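Local coordinates for putative nucleic acid-binding lipoprotein (Klebsiella pneumoniae subsp. pneumoniae MGH 78578, PDB 3F1Z) that is of unknown function but adopts an OB-fold and is a putative lipoprotein that may bind nucleic acid, at residues S70-V75 / T89-S94; Q114-Q119 / L126-V131. All coordinates share one frame; numbering follows the deposited sequence.

Both contacts belong to one curled OB-fold sheet, and their centres lie about 11 Å apart. Interaction 1 pairs the two arms of the hairpin formed by strands 71-78 and 88-93; interaction 2 pairs the end of strand 108-114 with strand 125-127. The seam between them is the parallel pairing of 88-93 with 125-127, where probable hydrogen bonds join Asn91 N to Leu126 O at 2.8 Å and Leu126 N to Thr89 O at 2.9 Å. On the buried side, Phe90 CE2 packs 3.7 Å from Leu126 CD1. Strand 125-127 thus bonds to the hairpin strand 88-93 through Leu126 and to Gln114 through Gln127, before the chain turns at Asn128.

Interaction 1. Residues S70-V75 / T89-S94; sequences SYYFIV and TFNFGS
Phe73 and Phe92 form an antiparallel hydrogen-bonded pair, gripped by Phe73 N to Phe92 O at 2.9 Å and by the reciprocal bond from Phe92 N. Val75 and Phe90 form the next such pair, with Val75 N to Phe90 O at 3.0 Å. All four side chains enter the buried face. Followed outward, Phe92 CB lies 4.1 Å from Phe73 CB; CG stands beside the backbone N (chi1 -74°), and farther out CD1 and CE1 meet the CG2 branch of Val75, the latter at 3.7 Å. Helix 97-100 packs on both Phe73 and Phe92, while Pro129 touches Phe90 and Phe92.

On the other face, Ile74 and Asn91 are a non-hydrogen-bonded pair. The Asn91 side chain crosses that of Tyr72 at about a right angle, with amide and ring planes only 27° apart and Asn91 OD1 3.5 Å from Tyr72 CD2. Near the hairpin's open end, Ser94 CB lies over one face of the Tyr71 ring in a CH-pi contact, 3.7 Å from the ring centroid. A water there donates to Tyr71 O and accepts from Ser94 N, bridging the two segments beyond their last direct bond. The two strands form an antiparallel beta hairpin of the OB-fold sheet, with Phe73, Val75, Phe90 and Phe92 on its buried face.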
loop_
_atom_site.group_PDB
_atom_site.type_symbol
_atom_site.label_atom_id
_atom_site.label_comp_id
_atom_site.label_asym_id
_atom_site.label_seq_id
_atom_site.Cartn_x
_atom_site.Cartn_y
_atom_site.Cartn_z
ATOM N N SER A 70 14.135 -15.781 -3.096
ATOM C CA SER A 70 13.178 -15.059 -2.296
ATOM C C SER A 70 11.703 -15.403 -2.559
ATOM O O SER A 70 11.353 -16.076 -3.528
ATOM C CB SER A 70 13.352 -13.554 -2.558
ATOM O OG SER A 70 13.160 -13.276 -3.946
ATOM N N TYR A 71 10.858 -14.923 -1.645
ATOM C CA TYR A 71 9.433 -14.914 -1.833
ATOM C C TYR A 71 8.987 -13.605 -1.232
ATOM O O TYR A 71 9.739 -12.942 -0.494
ATOM C CB TYR A 71 8.733 -16.130 -1.209
ATOM C CG TYR A 71 8.838 -16.218 0.266
ATOM C CD1 TYR A 71 7.942 -15.557 1.063
ATOM C CD2 TYR A 71 9.857 -16.915 0.861
ATOM C CE1 TYR A 71 8.038 -15.603 2.414
ATOM C CE2 TYR A 71 9.955 -16.995 2.252
ATOM C CZ TYR A 71 9.038 -16.336 3.012
ATOM O OH TYR A 71 9.108 -16.376 4.362
ATOM N N TYR A 72 7.771 -13.215 -1.559
ATOM C CA TYR A 72 7.243 -11.958 -1.075
ATOM C C TYR A 72 5.718 -12.068 -1.094
ATOM O O TYR A 72 5.198 -13.078 -1.463
ATOM C CB TYR A 72 7.764 -10.814 -1.933
ATOM C CG TYR A 72 7.213 -10.810 -3.336
ATOM C CD1 TYR A 72 7.773 -11.608 -4.320
ATOM C CD2 TYR A 72 6.123 -10.023 -3.671
ATOM C CE1 TYR A 72 7.280 -11.623 -5.631
ATOM C CE2 TYR A 72 5.606 -9.999 -4.998
ATOM C CZ TYR A 72 6.191 -10.810 -5.970
ATOM O OH TYR A 72 5.686 -10.848 -7.256
ATOM N N PHE A 73 5.008 -11.018 -0.664
ATOM C CA PHE A 73 3.574 -11.041 -0.606
ATOM C C PHE A 73 3.019 -9.800 -1.236
ATOM O O PHE A 73 3.585 -8.747 -1.057
ATOM C CB PHE A 73 3.120 -10.996 0.831
ATOM C CG PHE A 73 3.648 -12.087 1.699
ATOM C CD1 PHE A 73 4.794 -11.920 2.413
ATOM C CD2 PHE A 73 2.937 -13.252 1.869
ATOM C CE1 PHE A 73 5.268 -12.942 3.257
ATOM C CE2 PHE A 73 3.388 -14.268 2.698
ATOM C CZ PHE A 73 4.564 -14.106 3.388
ATOM N N ILE A 74 1.909 -9.920 -1.955
ATOM C CA ILE A 74 1.158 -8.786 -2.471
ATOM C C ILE A 74 -0.168 -8.737 -1.667
ATOM O O ILE A 74 -0.894 -9.750 -1.548
ATOM C CB ILE A 74 0.817 -8.947 -3.961
ATOM C CG1 ILE A 74 2.066 -8.927 -4.799
ATOM C CG2 ILE A 74 0.070 -7.746 -4.470
ATOM C CD1 ILE A 74 2.839 -7.538 -4.756
ATOM N N VAL A 75 -0.471 -7.556 -1.128
ATOM C CA VAL A 75 -1.713 -7.275 -0.398
ATOM C C VAL A 75 -2.441 -6.205 -1.207
ATOM O O VAL A 75 -1.855 -5.185 -1.564
ATOM C CB VAL A 75 -1.425 -6.785 0.997
ATOM C CG1 VAL A 75 -2.679 -6.221 1.642
ATOM C CG2 VAL A 75 -0.873 -7.938 1.833
ATOM N N THR A 89 -2.125 -1.731 -4.183
ATOM C CA THR A 89 -1.411 -2.922 -3.765
ATOM C C THR A 89 -0.190 -2.505 -2.965
ATOM O O THR A 89 0.334 -1.402 -3.155
ATOM C CB THR A 89 -0.902 -3.740 -4.948
ATOM O OG1 THR A 89 -0.093 -2.853 -5.772
ATOM C CG2 THR A 89 -2.067 -4.339 -5.776
ATOM N N PHE A 90 0.239 -3.407 -2.084
ATOM C CA PHE A 90 1.378 -3.240 -1.241
ATOM C C PHE A 90 2.265 -4.459 -1.404
ATOM O O PHE A 90 1.788 -5.572 -1.466
ATOM C CB PHE A 90 0.941 -3.218 0.216
ATOM C CG PHE A 90 0.036 -2.092 0.573
ATOM C CD1 PHE A 90 -1.296 -2.136 0.255
ATOM C CD2 PHE A 90 0.506 -1.043 1.325
ATOM C CE1 PHE A 90 -2.127 -1.125 0.586
ATOM C CE2 PHE A 90 -0.326 -0.036 1.681
ATOM C CZ PHE A 90 -1.642 -0.071 1.293
ATOM N N ASN A 91 3.562 -4.266 -1.374
ATOM C CA ASN A 91 4.498 -5.362 -1.591
ATOM C C ASN A 91 5.278 -5.560 -0.317
ATOM O O ASN A 91 6.112 -4.719 0.035
ATOM C CB ASN A 91 5.432 -4.999 -2.730
ATOM C CG ASN A 91 6.390 -6.100 -3.084
ATOM O OD1 ASN A 91 6.791 -6.857 -2.253
ATOM N ND2 ASN A 91 6.749 -6.193 -4.356
ATOM N N PHE A 92 5.009 -6.686 0.354
ATOM C CA PHE A 92 5.677 -7.025 1.617
ATOM C C PHE A 92 6.759 -8.049 1.413
ATOM O O PHE A 92 6.480 -9.146 0.929
ATOM C CB PHE A 92 4.695 -7.649 2.612
ATOM C CG PHE A 92 3.695 -6.689 3.257
ATOM C CD1 PHE A 92 2.498 -6.387 2.642
ATOM C CD2 PHE A 92 3.899 -6.211 4.524
ATOM C CE1 PHE A 92 1.541 -5.577 3.266
ATOM C CE2 PHE A 92 2.935 -5.398 5.153
ATOM C CZ PHE A 92 1.761 -5.099 4.520
ATOM N N GLY A 93 7.991 -7.707 1.796
ATOM C CA GLY A 93 9.122 -8.650 1.740
ATOM C C GLY A 93 8.912 -9.782 2.745
ATOM O O GLY A 93 8.061 -9.699 3.658
ATOM N N SER A 94 9.709 -10.832 2.595
ATOM C CA SER A 94 9.582 -12.022 3.400
ATOM C C SER A 94 9.805 -11.780 4.863
ATOM O O SER A 94 9.269 -12.516 5.706
ATOM C CB SER A 94 10.536 -13.134 2.892
ATOM O OG SER A 94 11.879 -12.704 2.713
HETATM O O HOH W 1 11.125 -10.634 0.069
HETATM O O HOH W 2 13.164 -14.072 0.711
#

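Interaction 2. Residues Q114-Q119 / L126-V131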
loop_
_atom_site.group_PDB
_atom_site.type_symbol
_atom_site.label_atom_id
_atom_site.label_comp_id
_atom_site.label_asym_id
_atom_site.label_seq_id
_atom_site.Cartn_x
_atom_site.Cartn_y
_atom_site.Cartn_z
ATOM N N GLN A 114 5.679 3.089 1.348
ATOM C CA GLN A 114 6.509 4.091 0.681
ATOM C C GLN A 114 6.322 4.090 -0.816
ATOM O O GLN A 114 6.251 3.032 -1.435
ATOM C CB GLN A 114 7.964 3.857 1.009
ATOM C CG GLN A 114 8.864 4.990 0.553
ATOM C CD GLN A 114 10.318 4.794 0.940
ATOM O OE1 GLN A 114 10.822 3.664 0.946
ATOM N NE2 GLN A 114 11.002 5.886 1.240
ATOM N N VAL A 115 6.240 5.283 -1.410
ATOM C CA VAL A 115 6.090 5.403 -2.862
ATOM C C VAL A 115 7.443 5.376 -3.529
ATOM O O VAL A 115 8.342 6.168 -3.223
ATOM C CB VAL A 115 5.378 6.700 -3.285
ATOM C CG1 VAL A 115 5.261 6.772 -4.810
ATOM C CG2 VAL A 115 3.989 6.802 -2.640
ATOM N N HIS A 116 7.608 4.382 -4.386
ATOM C CA HIS A 116 8.788 4.225 -5.231
ATOM C C HIS A 116 8.306 4.607 -6.614
ATOM O O HIS A 116 7.112 4.885 -6.804
ATOM C CB HIS A 116 9.285 2.778 -5.169
ATOM C CG HIS A 116 10.001 2.460 -3.894
ATOM N ND1 HIS A 116 10.767 1.324 -3.730
ATOM C CD2 HIS A 116 10.097 3.150 -2.733
ATOM C CE1 HIS A 116 11.261 1.304 -2.503
ATOM N NE2 HIS A 116 10.897 2.416 -1.885
ATOM N N GLN A 117 9.206 4.645 -7.577
ATOM C CA GLN A 117 8.826 5.091 -8.919
ATOM C C GLN A 117 7.726 4.185 -9.518
ATOM O O GLN A 117 7.776 2.968 -9.398
ATOM C CB GLN A 117 10.059 5.176 -9.845
ATOM C CG GLN A 117 9.799 6.018 -11.123
ATOM C CD GLN A 117 9.725 7.548 -10.884
ATOM O OE1 GLN A 117 8.636 8.152 -10.841
ATOM N NE2 GLN A 117 10.888 8.164 -10.724
ATOM N N VAL A 118 6.710 4.807 -10.110
ATOM C CA VAL A 118 5.610 4.097 -10.762
ATOM C C VAL A 118 5.836 4.039 -12.283
ATOM O O VAL A 118 5.771 5.057 -12.953
ATOM C CB VAL A 118 4.311 4.808 -10.468
ATOM C CG1 VAL A 118 3.089 4.078 -11.112
ATOM C CG2 VAL A 118 4.139 4.938 -8.956
ATOM N N GLN A 119 6.159 2.862 -12.802
ATOM C CA GLN A 119 6.346 2.630 -14.243
ATOM C C GLN A 119 5.504 1.463 -14.713
ATOM O O GLN A 119 5.267 0.551 -13.982
ATOM C CB GLN A 119 7.811 2.326 -14.613
ATOM C CG GLN A 119 8.797 3.352 -14.055
ATOM C CD GLN A 119 10.119 3.479 -14.833
ATOM O OE1 GLN A 119 10.633 4.581 -14.992
ATOM N NE2 GLN A 119 10.631 2.378 -15.352
ATOM N N LEU A 126 2.820 0.145 -3.185
ATOM C CA LEU A 126 3.527 0.675 -2.037
ATOM C C LEU A 126 4.532 -0.375 -1.518
ATOM O O LEU A 126 4.220 -1.572 -1.469
ATOM C CB LEU A 126 2.548 1.143 -0.955
ATOM C CG LEU A 126 1.741 2.381 -1.366
ATOM C CD1 LEU A 126 0.814 2.847 -0.248
ATOM C CD2 LEU A 126 2.675 3.498 -1.755
ATOM N N GLN A 127 5.729 0.106 -1.195
ATOM C CA GLN A 127 6.866 -0.701 -0.792
ATOM C C GLN A 127 7.170 -0.536 0.693
ATOM O O GLN A 127 6.733 0.435 1.296
ATOM C CB GLN A 127 8.092 -0.230 -1.601
ATOM C CG GLN A 127 7.858 -0.267 -3.102
ATOM C CD GLN A 127 7.626 -1.674 -3.625
ATOM O OE1 GLN A 127 8.282 -2.609 -3.180
ATOM N NE2 GLN A 127 6.694 -1.836 -4.570
ATOM N N ASN A 128 7.970 -1.464 1.244
ATOM C CA ASN A 128 8.388 -1.472 2.686
ATOM C C ASN A 128 7.258 -1.202 3.663
ATOM O O ASN A 128 7.383 -0.418 4.556
ATOM C CB ASN A 128 9.512 -0.495 2.916
ATOM C CG ASN A 128 10.714 -0.818 2.068
ATOM O OD1 ASN A 128 11.216 -1.965 2.073
ATOM N ND2 ASN A 128 11.203 0.186 1.312
ATOM N N PRO A 129 6.134 -1.876 3.479
ATOM C CA PRO A 129 4.998 -1.502 4.261
ATOM C C PRO A 129 5.003 -1.943 5.668
ATOM O O PRO A 129 5.722 -2.876 6.022
ATOM C CB PRO A 129 3.823 -2.171 3.531
ATOM C CG PRO A 129 4.385 -2.861 2.391
ATOM C CD PRO A 129 5.834 -2.950 2.532
ATOM N N LYS A 130 4.119 -1.330 6.444
ATOM C CA LYS A 130 3.975 -1.646 7.870
ATOM C C LYS A 130 2.486 -1.595 8.224
ATOM O O LYS A 130 1.817 -0.575 7.990
ATOM C CB LYS A 130 4.772 -0.640 8.703
ATOM C CG LYS A 130 4.850 -0.929 10.183
ATOM C CD LYS A 130 5.385 0.338 10.984
ATOM C CE LYS A 130 5.643 0.126 12.497
ATOM N NZ LYS A 130 6.266 1.441 13.101
ATOM N N VAL A 131 1.949 -2.703 8.725
ATOM C CA VAL A 131 0.553 -2.707 9.104
ATOM C C VAL A 131 0.403 -1.980 10.437
ATOM O O VAL A 131 1.059 -2.325 11.400
ATOM C CB VAL A 131 -0.036 -4.123 9.191
ATOM C CG1 VAL A 131 -1.483 -4.067 9.814
ATOM C CG2 VAL A 131 -0.041 -4.792 7.799
#
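Gln114 opens the contact by pairing its backbone with Gln127 as a hydrogen-bonded antiparallel couple. Gln114 N reaches Gln127 O at 2.9 Å, and Gln127 N returns to Gln114 O at 3.0 Å. The side chain of Gln114 starts with CG anti to the backbone N (chi1 -170°) and continues extended, running beside Asn128 and pointing the same way; Gln114 OE1 comes 3.5 Å from Asn128 ND2.

Val115 turns to the buried side, where its CG2 meets Leu126 CD2 at 3.7 Å. That same methyl of Leu126 also rests against Gln114 O. Next, His116 comes back to the face of Gln114 and Gln127. Its ring lies across the aliphatic part of Gln127, whose CG sits over one face, offset toward the rim and 3.6 Å from the centroid, in a CH-pi contact. The bend of Gln127 at chi2 (-64°) carries CD onward from this stacked CG, and its NE2 bonds to Thr125 O.

The ring is also tethered at its tip: His116 NE2 donates to Gln114 OE1 at 3.1 Å, nearly in the imidazole plane but from above the carbonyl plane of the amide. This bond and the CH-pi contact would together limit rotation of the imidazole. The other end of the amide, Gln114 NE2, bonds outside the contact to Gly49 O; this fixes which way the amide is turned and presents OE1 to His116 as an acceptor, an arrangement consistent with a proton on His116 NE2.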